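Local coordinates for protein domain of Unknown Function with a Cystatin-Like Fold (Nostoc punctiforme, PDB 2RGQ) that is of unknown function but adopts a cystatin-like fold with a SnoaL-like domain, a family of the NTF2 clan, whose cone-shaped folds often enclose a pocket, at residues S104-Q110 against L122-D128; L15-E20 against K117-R123; N81-A85 against R112-W118. All coordinates share one frame; numbering follows the deposited sequence.

Contact 1 (S104-Q110 against L122-D128); sequences SAFVKDQ and LRQIEVD
R123 sends CG anti to its backbone N (chi1 166°) and then bends about its CG-CD bond (chi3 -88°), swinging NE toward D109, while D109 turns CG back beside its own N; the two side chains thus run side by side and meet across a non-hydrogen-bonded pair of an antiparallel beta hairpin, strands 101-114 and 117-127 of the curved cystatin-like sheet. The grip is side-on. NE of R123 reaches OD1 of D109 at 2.8 Å on its syn lone pair, and NH2 of R123 reaches OD2 of D109 at 3.0 Å, somewhat out of the carboxylate plane. With carboxylate and guanidinium only 7° from coplanar, two bonds fix the rotation of both groups. V107 CG1 lies over one guanidinium face toward its rim, 3.6 Å from R123 NE, so a methyl covers part of that face. A105, V107 and I125 continue this face of the sheet, where A105 CB packs against I125 CG2 at 3.6 Å; L41 of the neighbouring strand 39-43 covers I125 and R123.

The ladder itself alternates regularly: F106 with E126, K108 with Q124 and Q110 with L122 each exchange two backbone bonds. Their side chains occupy the other face, where E126 extends alongside the F106 ring and places OE1 3.5 Å from CD2 of F106. A water there accepts from NZ of K108 and lies within donating distance of Q124 OE1, while NE2 of Q124 hydrogen-bonds to OE1 of Q42.

At the open end of the hairpin, R70 of the second subunit forms a salt bridge with OD2 of D128. D128 N bonds to S104 O at 2.9 Å, and a second water joins S104 N to D128 O.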
loop_
_atom_site.group_PDB
_atom_site.type_symbol
_atom_site.label_atom_id
_atom_site.label_comp_id
_atom_site.label_asym_id
_atom_site.label_seq_id
_atom_site.Cartn_x
_atom_site.Cartn_y
_atom_site.Cartn_z
ATOM N N SER B 104 5.148 6.790 -12.133
ATOM C CA SER B 104 5.085 5.451 -11.552
ATOM C C SER B 104 6.297 4.648 -11.968
ATOM O O SER B 104 6.989 5.002 -12.908
ATOM C CB SER B 104 3.800 4.709 -11.947
ATOM O OG SER B 104 3.653 4.500 -13.360
ATOM N N ALA B 105 6.527 3.540 -11.292
ATOM C CA ALA B 105 7.667 2.703 -11.592
ATOM C C ALA B 105 7.515 1.329 -11.019
ATOM O O ALA B 105 6.709 1.117 -10.096
ATOM C CB ALA B 105 8.970 3.339 -11.064
ATOM N N PHE B 106 8.253 0.405 -11.617
ATOM C CA PHE B 106 8.382 -0.936 -11.092
ATOM C C PHE B 106 9.748 -0.894 -10.380
ATOM O O PHE B 106 10.674 -0.345 -10.914
ATOM C CB PHE B 106 8.356 -1.965 -12.200
ATOM C CG PHE B 106 8.710 -3.343 -11.739
ATOM C CD1 PHE B 106 7.791 -4.105 -11.072
ATOM C CD2 PHE B 106 9.986 -3.859 -11.959
ATOM C CE1 PHE B 106 8.121 -5.386 -10.631
ATOM C CE2 PHE B 106 10.315 -5.142 -11.495
ATOM C CZ PHE B 106 9.356 -5.891 -10.841
ATOM N N VAL B 107 9.832 -1.451 -9.188
ATOM C CA VAL B 107 11.050 -1.415 -8.390
ATOM C C VAL B 107 11.506 -2.806 -7.999
ATOM O O VAL B 107 10.724 -3.599 -7.485
ATOM C CB VAL B 107 10.853 -0.523 -7.126
ATOM C CG1 VAL B 107 12.141 -0.395 -6.321
ATOM C CG2 VAL B 107 10.372 0.859 -7.498
ATOM N N LYS B 108 12.807 -3.096 -8.217
ATOM C CA LYS B 108 13.381 -4.363 -7.814
ATOM C C LYS B 108 14.498 -4.075 -6.801
ATOM O O LYS B 108 15.425 -3.338 -7.111
ATOM C CB LYS B 108 13.949 -5.139 -9.001
ATOM C CG LYS B 108 14.308 -6.564 -8.604
ATOM C CD LYS B 108 15.216 -7.303 -9.602
ATOM C CE LYS B 108 15.971 -8.416 -8.840
ATOM N NZ LYS B 108 16.899 -7.856 -7.764
ATOM N N ASP B 109 14.409 -4.692 -5.629
ATOM C CA ASP B 109 15.380 -4.501 -4.533
ATOM C C ASP B 109 16.096 -5.787 -4.166
ATOM O O ASP B 109 15.488 -6.847 -4.124
ATOM C CB ASP B 109 14.689 -3.957 -3.273
ATOM C CG ASP B 109 14.084 -2.585 -3.479
ATOM O OD1 ASP B 109 14.854 -1.707 -3.924
ATOM O OD2 ASP B 109 12.885 -2.358 -3.126
ATOM N N GLN B 110 17.416 -5.717 -4.010
ATOM C CA GLN B 110 18.183 -6.818 -3.436
ATOM C C GLN B 110 18.509 -6.289 -2.044
ATOM O O GLN B 110 19.047 -5.148 -1.917
ATOM C CB GLN B 110 19.467 -7.080 -4.194
ATOM C CG GLN B 110 19.285 -7.503 -5.631
ATOM C CD GLN B 110 20.605 -7.663 -6.348
ATOM O OE1 GLN B 110 21.678 -7.462 -5.763
ATOM N NE2 GLN B 110 20.543 -8.026 -7.631
ATOM N N LEU B 122 20.908 -3.180 -3.563
ATOM C CA LEU B 122 20.678 -2.626 -4.865
ATOM C C LEU B 122 19.229 -2.382 -5.076
ATOM O O LEU B 122 18.428 -3.312 -5.045
ATOM C CB LEU B 122 21.170 -3.559 -5.975
ATOM C CG LEU B 122 20.900 -3.111 -7.415
ATOM C CD1 LEU B 122 21.518 -1.748 -7.706
ATOM C CD2 LEU B 122 21.469 -4.131 -8.345
ATOM N N ARG B 123 18.880 -1.126 -5.310
ATOM C CA ARG B 123 17.516 -0.753 -5.678
ATOM C C ARG B 123 17.549 -0.285 -7.124
ATOM O O ARG B 123 18.301 0.642 -7.463
ATOM C CB ARG B 123 16.958 0.308 -4.726
ATOM C CG ARG B 123 15.695 0.954 -5.284
ATOM C CD ARG B 123 14.976 1.795 -4.293
ATOM N NE ARG B 123 14.056 0.938 -3.550
ATOM C CZ ARG B 123 12.865 1.316 -3.101
ATOM N NH1 ARG B 123 12.406 2.549 -3.227
ATOM N NH2 ARG B 123 12.107 0.423 -2.502
ATOM N N GLN B 124 16.748 -0.948 -7.972
ATOM C CA GLN B 124 16.608 -0.635 -9.394
ATOM C C GLN B 124 15.190 -0.162 -9.641
ATOM O O GLN B 124 14.230 -0.900 -9.374
ATOM C CB GLN B 124 16.914 -1.849 -10.261
ATOM C CG GLN B 124 18.413 -2.169 -10.272
ATOM C CD GLN B 124 18.721 -3.443 -10.996
ATOM O OE1 GLN B 124 18.206 -4.475 -10.617
ATOM N NE2 GLN B 124 19.624 -3.404 -11.956
ATOM N N ILE B 125 15.066 1.081 -10.078
ATOM C CA ILE B 125 13.786 1.725 -10.375
ATOM C C ILE B 125 13.622 1.780 -11.895
ATOM O O ILE B 125 14.481 2.330 -12.588
ATOM C CB ILE B 125 13.717 3.142 -9.755
ATOM C CG1 ILE B 125 13.967 3.077 -8.240
ATOM C CG2 ILE B 125 12.358 3.778 -10.073
ATOM C CD1 ILE B 125 13.890 4.345 -7.486
ATOM N N GLU B 126 12.529 1.203 -12.400
ATOM C CA GLU B 126 12.224 1.128 -13.825
ATOM C C GLU B 126 11.026 2.025 -14.013
ATOM O O GLU B 126 9.893 1.605 -13.795
ATOM C CB GLU B 126 11.952 -0.330 -14.218
ATOM C CG GLU B 126 13.160 -1.224 -13.941
ATOM C CD GLU B 126 12.995 -2.680 -14.398
ATOM O OE1 GLU B 126 11.866 -3.108 -14.760
ATOM O OE2 GLU B 126 14.024 -3.415 -14.388
ATOM N N VAL B 127 11.311 3.283 -14.357
ATOM C CA VAL B 127 10.295 4.315 -14.483
ATOM C C VAL B 127 9.367 4.105 -15.681
ATOM O O VAL B 127 9.849 3.816 -16.816
ATOM C CB VAL B 127 10.992 5.729 -14.534
ATOM C CG1 VAL B 127 10.007 6.824 -14.906
ATOM C CG2 VAL B 127 11.679 6.028 -13.188
ATOM N N ASP B 128 8.064 4.280 -15.451
ATOM C CA ASP B 128 7.073 4.213 -16.509
ATOM C C ASP B 128 7.196 5.439 -17.445
ATOM O O ASP B 128 7.592 6.505 -17.001
ATOM C CB ASP B 128 5.667 4.037 -15.916
ATOM C CG ASP B 128 5.483 2.658 -15.310
ATOM O OD1 ASP B 128 6.049 1.690 -15.877
ATOM O OD2 ASP B 128 4.738 2.522 -14.304
HETATM O O HOH W 1 6.375 7.616 -14.698
HETATM O O HOH W 2 17.617 -5.155 -7.820
#

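Contact 2 (L15-E20 against K117-R123); sequences LAARFE and KWYLILR
One face of the F19 ring carries R123: NH1 stands over it near the rim, 3.4 Å from CD1 of F19, and the planes of ring and guanidinium are inclined by 47°, so this is a tilted cation-pi contact and not a flat stack. CZ of R123 lies 4.4 Å from the ring centroid and close to its normal, with CD of R123 making a CH-pi contact over the same face. F19 CB in turn lies over a face of the guanidinium, and E20 OE2 comes to its edge, near the plane.

This is the packing of helix 6-25 into the concave side of the cystatin-like sheet. The axis of 15-20 passes 9.7 Å from that of strand 117-120 at closest approach, their directions 55° apart. L15 fills the crossing: CD2 touches W118 O at 3.5 Å, CD1 rests on the backbone of Y119 and L120, and CB faces L120 CG. At about a right angle to the F19 side chain, L120 brings CD1 to within 4.0 Å of CD2 of F19. A classic beta bulge, in which I121 and L122 both face Q110, turns the strand beyond L120, and from its far side R123 returns toward the helix.

At the partly exposed end, R18 NH1 and K117 NZ approach to 3.4 Å as two donors; a water accepts from R18 NH1 and lies within donating distance of W118 O.

E20 folds about its CB-CG bond to bring OE2 within 2.9 Å of NH1 of R123, but the weak bond is far from straight, at 120°. Since D109 takes NE and NH2 of the same arginine, its buried positive charge is probably balanced by two carboxylates, one of them through a weak bond, and further stabilised by the pi face of F19.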
loop_
_atom_site.group_PDB
_atom_site.type_symbol
_atom_site.label_atom_id
_atom_site.label_comp_id
_atom_site.label_asym_id
_atom_site.label_seq_id
_atom_site.Cartn_x
_atom_site.Cartn_y
_atom_site.Cartn_z
ATOM N N LEU B 15 12.039 -0.797 4.574
ATOM C CA LEU B 15 13.149 -0.129 3.863
ATOM C C LEU B 15 12.597 0.751 2.764
ATOM O O LEU B 15 13.066 1.886 2.620
ATOM C CB LEU B 15 14.103 -1.095 3.196
ATOM C CG LEU B 15 15.003 -1.925 4.098
ATOM C CD1 LEU B 15 15.659 -3.122 3.361
ATOM C CD2 LEU B 15 16.043 -1.001 4.761
ATOM N N ALA B 16 11.636 0.223 1.987
ATOM C CA ALA B 16 10.973 0.999 0.920
ATOM C C ALA B 16 10.242 2.215 1.513
ATOM O O ALA B 16 10.408 3.330 1.039
ATOM C CB ALA B 16 10.012 0.139 0.160
ATOM N N ALA B 17 9.458 1.979 2.562
ATOM C CA ALA B 17 8.715 3.038 3.246
ATOM C C ALA B 17 9.649 4.104 3.809
ATOM O O ALA B 17 9.432 5.304 3.573
ATOM C CB ALA B 17 7.785 2.447 4.345
ATOM N N ARG B 18 10.773 3.688 4.402
ATOM C CA ARG B 18 11.789 4.630 4.921
ATOM C C ARG B 18 12.483 5.440 3.805
ATOM O O ARG B 18 12.612 6.659 3.931
ATOM C CB ARG B 18 12.819 3.883 5.775
ATOM C CG ARG B 18 12.279 3.450 7.118
ATOM C CD ARG B 18 13.196 2.393 7.730
ATOM N NE ARG B 18 14.549 2.899 7.977
ATOM C CZ ARG B 18 15.655 2.142 8.023
ATOM N NH1 ARG B 18 15.608 0.845 7.813
ATOM N NH2 ARG B 18 16.828 2.698 8.285
ATOM N N PHE B 19 12.876 4.770 2.714
ATOM C CA PHE B 19 13.440 5.408 1.522
ATOM C C PHE B 19 12.513 6.489 1.007
ATOM O O PHE B 19 12.943 7.646 0.798
ATOM C CB PHE B 19 13.655 4.327 0.430
ATOM C CG PHE B 19 14.234 4.827 -0.876
ATOM C CD1 PHE B 19 13.440 5.488 -1.803
ATOM C CD2 PHE B 19 15.511 4.482 -1.269
ATOM C CE1 PHE B 19 13.924 5.911 -3.026
ATOM C CE2 PHE B 19 16.002 4.915 -2.550
ATOM C CZ PHE B 19 15.218 5.591 -3.399
ATOM N N GLU B 20 11.258 6.112 0.778
ATOM C CA GLU B 20 10.291 7.045 0.187
ATOM C C GLU B 20 9.943 8.233 1.091
ATOM O O GLU B 20 9.949 9.388 0.651
ATOM C CB GLU B 20 9.015 6.321 -0.279
ATOM C CG GLU B 20 9.217 5.250 -1.405
ATOM C CD GLU B 20 10.072 5.707 -2.582
ATOM O OE1 GLU B 20 10.293 6.929 -2.804
ATOM O OE2 GLU B 20 10.556 4.814 -3.338
ATOM N N LYS B 117 20.516 -6.389 10.865
ATOM C CA LYS B 117 19.568 -5.450 10.306
ATOM C C LYS B 117 19.524 -5.551 8.810
ATOM O O LYS B 117 20.582 -5.718 8.188
ATOM C CB LYS B 117 20.033 -4.053 10.690
ATOM C CG LYS B 117 19.157 -2.919 10.229
ATOM C CD LYS B 117 19.459 -1.686 11.079
ATOM C CE LYS B 117 18.795 -0.434 10.513
ATOM N NZ LYS B 117 17.325 -0.523 10.442
ATOM N N TRP B 118 18.333 -5.320 8.225
ATOM C CA TRP B 118 18.193 -5.365 6.767
ATOM C C TRP B 118 18.557 -4.022 6.160
ATOM O O TRP B 118 18.233 -2.938 6.709
ATOM C CB TRP B 118 16.784 -5.736 6.310
ATOM C CG TRP B 118 16.415 -7.122 6.619
ATOM C CD1 TRP B 118 15.749 -7.550 7.704
ATOM C CD2 TRP B 118 16.687 -8.271 5.818
ATOM N NE1 TRP B 118 15.538 -8.908 7.627
ATOM C CE2 TRP B 118 16.127 -9.381 6.484
ATOM C CE3 TRP B 118 17.370 -8.478 4.624
ATOM C CZ2 TRP B 118 16.220 -10.698 5.981
ATOM C CZ3 TRP B 118 17.461 -9.785 4.097
ATOM C CH2 TRP B 118 16.894 -10.882 4.787
ATOM N N TYR B 119 19.238 -4.111 5.025
ATOM C CA TYR B 119 19.664 -2.975 4.232
ATOM C C TYR B 119 19.483 -3.183 2.746
ATOM O O TYR B 119 19.527 -4.313 2.262
ATOM C CB TYR B 119 21.175 -2.754 4.396
ATOM C CG TYR B 119 21.583 -2.365 5.759
ATOM C CD1 TYR B 119 21.540 -1.029 6.169
ATOM C CD2 TYR B 119 21.977 -3.323 6.671
ATOM C CE1 TYR B 119 21.910 -0.671 7.458
ATOM C CE2 TYR B 119 22.340 -2.980 7.972
ATOM C CZ TYR B 119 22.322 -1.662 8.355
ATOM O OH TYR B 119 22.659 -1.372 9.655
ATOM N N LEU B 120 19.249 -2.095 2.021
ATOM C CA LEU B 120 19.263 -2.115 0.573
ATOM C C LEU B 120 20.689 -2.320 0.017
ATOM O O LEU B 120 21.621 -1.527 0.315
ATOM C CB LEU B 120 18.711 -0.777 0.030
ATOM C CG LEU B 120 17.217 -0.488 0.226
ATOM C CD1 LEU B 120 16.932 0.973 -0.137
ATOM C CD2 LEU B 120 16.352 -1.413 -0.617
ATOM N N ILE B 121 20.880 -3.376 -0.778
ATOM C CA ILE B 121 22.137 -3.583 -1.518
ATOM C C ILE B 121 22.037 -2.950 -2.904
ATOM O O ILE B 121 22.989 -2.330 -3.407
ATOM C CB ILE B 121 22.476 -5.090 -1.694
ATOM C CG1 ILE B 121 22.659 -5.752 -0.307
ATOM C CG2 ILE B 121 23.705 -5.282 -2.653
ATOM C CD1 ILE B 121 23.780 -5.143 0.564
ATOM N N LEU B 122 20.908 -3.180 -3.563
ATOM C CA LEU B 122 20.678 -2.626 -4.865
ATOM C C LEU B 122 19.229 -2.382 -5.076
ATOM O O LEU B 122 18.428 -3.312 -5.045
ATOM C CB LEU B 122 21.170 -3.559 -5.975
ATOM C CG LEU B 122 20.900 -3.111 -7.415
ATOM C CD1 LEU B 122 21.518 -1.748 -7.706
ATOM C CD2 LEU B 122 21.469 -4.131 -8.345
ATOM N N ARG B 123 18.880 -1.126 -5.310
ATOM C CA ARG B 123 17.516 -0.753 -5.678
ATOM C C ARG B 123 17.549 -0.285 -7.124
ATOM O O ARG B 123 18.301 0.642 -7.463
ATOM C CB ARG B 123 16.958 0.308 -4.726
ATOM C CG ARG B 123 15.695 0.954 -5.284
ATOM C CD ARG B 123 14.976 1.795 -4.293
ATOM N NE ARG B 123 14.056 0.938 -3.550
ATOM C CZ ARG B 123 12.865 1.316 -3.101
ATOM N NH1 ARG B 123 12.406 2.549 -3.227
ATOM N NH2 ARG B 123 12.107 0.423 -2.502
HETATM O O HOH W 3 18.453 -0.068 7.226
#

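Contact 3 (N81-A85 against R112-W118); sequences NYDEA and RKINGKW
E84 and R112 form an antiparallel non-hydrogen-bonded pair with CA atoms 4.6 Å apart, and just beyond it K113 N bonds to D83 O at 2.9 Å. The loop leading into strand 84-95 is shaped by N81, whose OD1 accepts from D83 N (an Asx turn) and, nearly along the C=O axis, from E84 N.

K113 starts extended and bends at chi3 (-75°), bringing NZ to Y82 O at 2.7 Å in the carbonyl plane. Its CE lies over one face of the W118 indole, toward the rim. The six-membered ring of the indole reaches the loop: CH2 of W118 meets N81 O at its edge, 3.5 Å away, CZ2 lies 3.2 Å from Y82 O, and CZ3 touches A85 CB at 4.2 Å. On the E84-R112 face a water links OE1 of E84 to NE of R112.

A type I' turn, I114 to K117, reverses the chain and brings W118 back beside K113. Helix 6-25 closes over this corner: OD1 of D8 accepts from W118 NE1 and forms a salt bridge with K113 NZ, while I12 packs on W118 and A85, so the tryptophan sits between the helix and the ends of strands 84-95 and 101-114.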
loop_
_atom_site.group_PDB
_atom_site.type_symbol
_atom_site.label_atom_id
_atom_site.label_comp_id
_atom_site.label_asym_id
_atom_site.label_seq_id
_atom_site.Cartn_x
_atom_site.Cartn_y
_atom_site.Cartn_z
ATOM N N ASN B 81 15.824 -15.724 2.094
ATOM C CA ASN B 81 16.051 -16.465 3.309
ATOM C C ASN B 81 16.325 -15.462 4.439
ATOM O O ASN B 81 16.087 -14.234 4.264
ATOM C CB ASN B 81 17.166 -17.510 3.077
ATOM C CG ASN B 81 18.541 -16.886 2.900
ATOM O OD1 ASN B 81 18.698 -15.685 3.001
ATOM N ND2 ASN B 81 19.569 -17.733 2.667
ATOM N N TYR B 82 16.910 -15.938 5.544
ATOM C CA TYR B 82 17.103 -15.039 6.699
ATOM C C TYR B 82 18.088 -13.880 6.534
ATOM O O TYR B 82 18.065 -12.937 7.356
ATOM C CB TYR B 82 17.505 -15.831 7.947
ATOM C CG TYR B 82 19.001 -16.064 8.060
ATOM C CD1 TYR B 82 19.636 -16.934 7.212
ATOM C CD2 TYR B 82 19.758 -15.408 9.034
ATOM C CE1 TYR B 82 21.019 -17.164 7.329
ATOM C CE2 TYR B 82 21.130 -15.625 9.191
ATOM C CZ TYR B 82 21.772 -16.497 8.314
ATOM O OH TYR B 82 23.128 -16.714 8.438
ATOM N N ASP B 83 18.942 -13.908 5.506
ATOM C CA ASP B 83 19.911 -12.833 5.330
ATOM C C ASP B 83 20.111 -12.282 3.950
ATOM O O ASP B 83 20.868 -11.362 3.806
ATOM C CB ASP B 83 21.249 -13.236 5.951
ATOM C CG ASP B 83 21.931 -14.409 5.251
ATOM O OD1 ASP B 83 21.334 -15.012 4.347
ATOM O OD2 ASP B 83 23.079 -14.743 5.675
ATOM N N GLU B 84 19.416 -12.814 2.951
ATOM C CA GLU B 84 19.475 -12.303 1.591
ATOM C C GLU B 84 18.091 -12.458 0.973
ATOM O O GLU B 84 17.476 -13.529 1.058
ATOM C CB GLU B 84 20.464 -13.070 0.763
ATOM C CG GLU B 84 21.889 -13.084 1.313
ATOM C CD GLU B 84 22.840 -13.769 0.356
ATOM O OE1 GLU B 84 23.294 -13.078 -0.576
ATOM O OE2 GLU B 84 23.128 -14.980 0.560
ATOM N N ALA B 85 17.599 -11.408 0.366
ATOM C CA ALA B 85 16.270 -11.468 -0.231
ATOM C C ALA B 85 16.159 -10.458 -1.361
ATOM O O ALA B 85 17.057 -9.620 -1.584
ATOM C CB ALA B 85 15.171 -11.253 0.837
ATOM N N ARG B 112 19.906 -7.263 2.139
ATOM C CA ARG B 112 20.795 -8.132 2.915
ATOM C C ARG B 112 20.740 -7.787 4.382
ATOM O O ARG B 112 20.631 -6.603 4.754
ATOM C CB ARG B 112 22.211 -7.991 2.398
ATOM C CG ARG B 112 23.268 -8.942 3.010
ATOM C CD ARG B 112 24.621 -8.693 2.382
ATOM N NE ARG B 112 24.584 -8.916 0.925
ATOM C CZ ARG B 112 25.429 -8.401 0.030
ATOM N NH1 ARG B 112 26.418 -7.659 0.395
ATOM N NH2 ARG B 112 25.311 -8.673 -1.242
ATOM N N LYS B 113 20.824 -8.829 5.209
ATOM C CA LYS B 113 20.883 -8.655 6.664
ATOM C C LYS B 113 22.365 -8.572 7.012
ATOM O O LYS B 113 23.108 -9.515 6.778
ATOM C CB LYS B 113 20.206 -9.793 7.368
ATOM C CG LYS B 113 20.198 -9.682 8.856
ATOM C CD LYS B 113 19.414 -10.785 9.512
ATOM C CE LYS B 113 17.923 -10.578 9.383
ATOM N NZ LYS B 113 17.183 -11.866 9.718
ATOM N N ILE B 114 22.767 -7.421 7.555
ATOM C CA ILE B 114 24.134 -7.130 7.970
ATOM C C ILE B 114 24.117 -6.696 9.451
ATOM O O ILE B 114 23.398 -5.787 9.832
ATOM C CB ILE B 114 24.793 -6.029 7.077
ATOM C CG1 ILE B 114 24.531 -6.312 5.588
ATOM C CG2 ILE B 114 26.289 -5.913 7.395
ATOM C CD1 ILE B 114 25.112 -5.278 4.594
ATOM N N ASN B 115 24.902 -7.395 10.281
ATOM C CA ASN B 115 24.932 -7.149 11.719
ATOM C C ASN B 115 23.516 -7.085 12.317
ATOM O O ASN B 115 23.204 -6.218 13.148
ATOM C CB ASN B 115 25.722 -5.898 12.057
ATOM C CG ASN B 115 27.105 -5.873 11.428
ATOM O OD1 ASN B 115 27.809 -6.875 11.320
ATOM N ND2 ASN B 115 27.499 -4.706 11.033
ATOM N N GLY B 116 22.662 -7.983 11.848
ATOM C CA GLY B 116 21.316 -8.138 12.333
ATOM C C GLY B 116 20.216 -7.240 11.840
ATOM O O GLY B 116 19.087 -7.344 12.350
ATOM N N LYS B 117 20.516 -6.389 10.865
ATOM C CA LYS B 117 19.568 -5.450 10.306
ATOM C C LYS B 117 19.524 -5.551 8.810
ATOM O O LYS B 117 20.582 -5.718 8.188
ATOM C CB LYS B 117 20.033 -4.053 10.690
ATOM C CG LYS B 117 19.157 -2.919 10.229
ATOM C CD LYS B 117 19.459 -1.686 11.079
ATOM C CE LYS B 117 18.795 -0.434 10.513
ATOM N NZ LYS B 117 17.325 -0.523 10.442
ATOM N N TRP B 118 18.333 -5.320 8.225
ATOM C CA TRP B 118 18.193 -5.365 6.767
ATOM C C TRP B 118 18.557 -4.022 6.160
ATOM O O TRP B 118 18.233 -2.938 6.709
ATOM C CB TRP B 118 16.784 -5.736 6.310
ATOM C CG TRP B 118 16.415 -7.122 6.619
ATOM C CD1 TRP B 118 15.749 -7.550 7.704
ATOM C CD2 TRP B 118 16.687 -8.271 5.818
ATOM N NE1 TRP B 118 15.538 -8.908 7.627
ATOM C CE2 TRP B 118 16.127 -9.381 6.484
ATOM C CE3 TRP B 118 17.370 -8.478 4.624
ATOM C CZ2 TRP B 118 16.220 -10.698 5.981
ATOM C CZ3 TRP B 118 17.461 -9.785 4.097
ATOM C CH2 TRP B 118 16.894 -10.882 4.787
HETATM O O HOH W 4 22.697 -10.432 -0.838
#

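How the contacts relate
From the N terminus, helix 6-25 supplies 15-20, whose partner 117-123 comes 97 residues later; contact 2 therefore closes the longest loop, joining the first helix to the last strand. Contact 3, between 81-85 and 112-118, is nested inside that loop and links strand 84-95 to the tip of the next hairpin. Contact 1 pairs the two arms of that hairpin, 104-110 and 122-128, and crosses both others along the chain. Contacts 1 and 2 share L122 and R123, and Q110 O lies 2.8 Å from I121 N; contacts 2 and 3 share K117 and W118. Strand 117-127 thus takes part in all three.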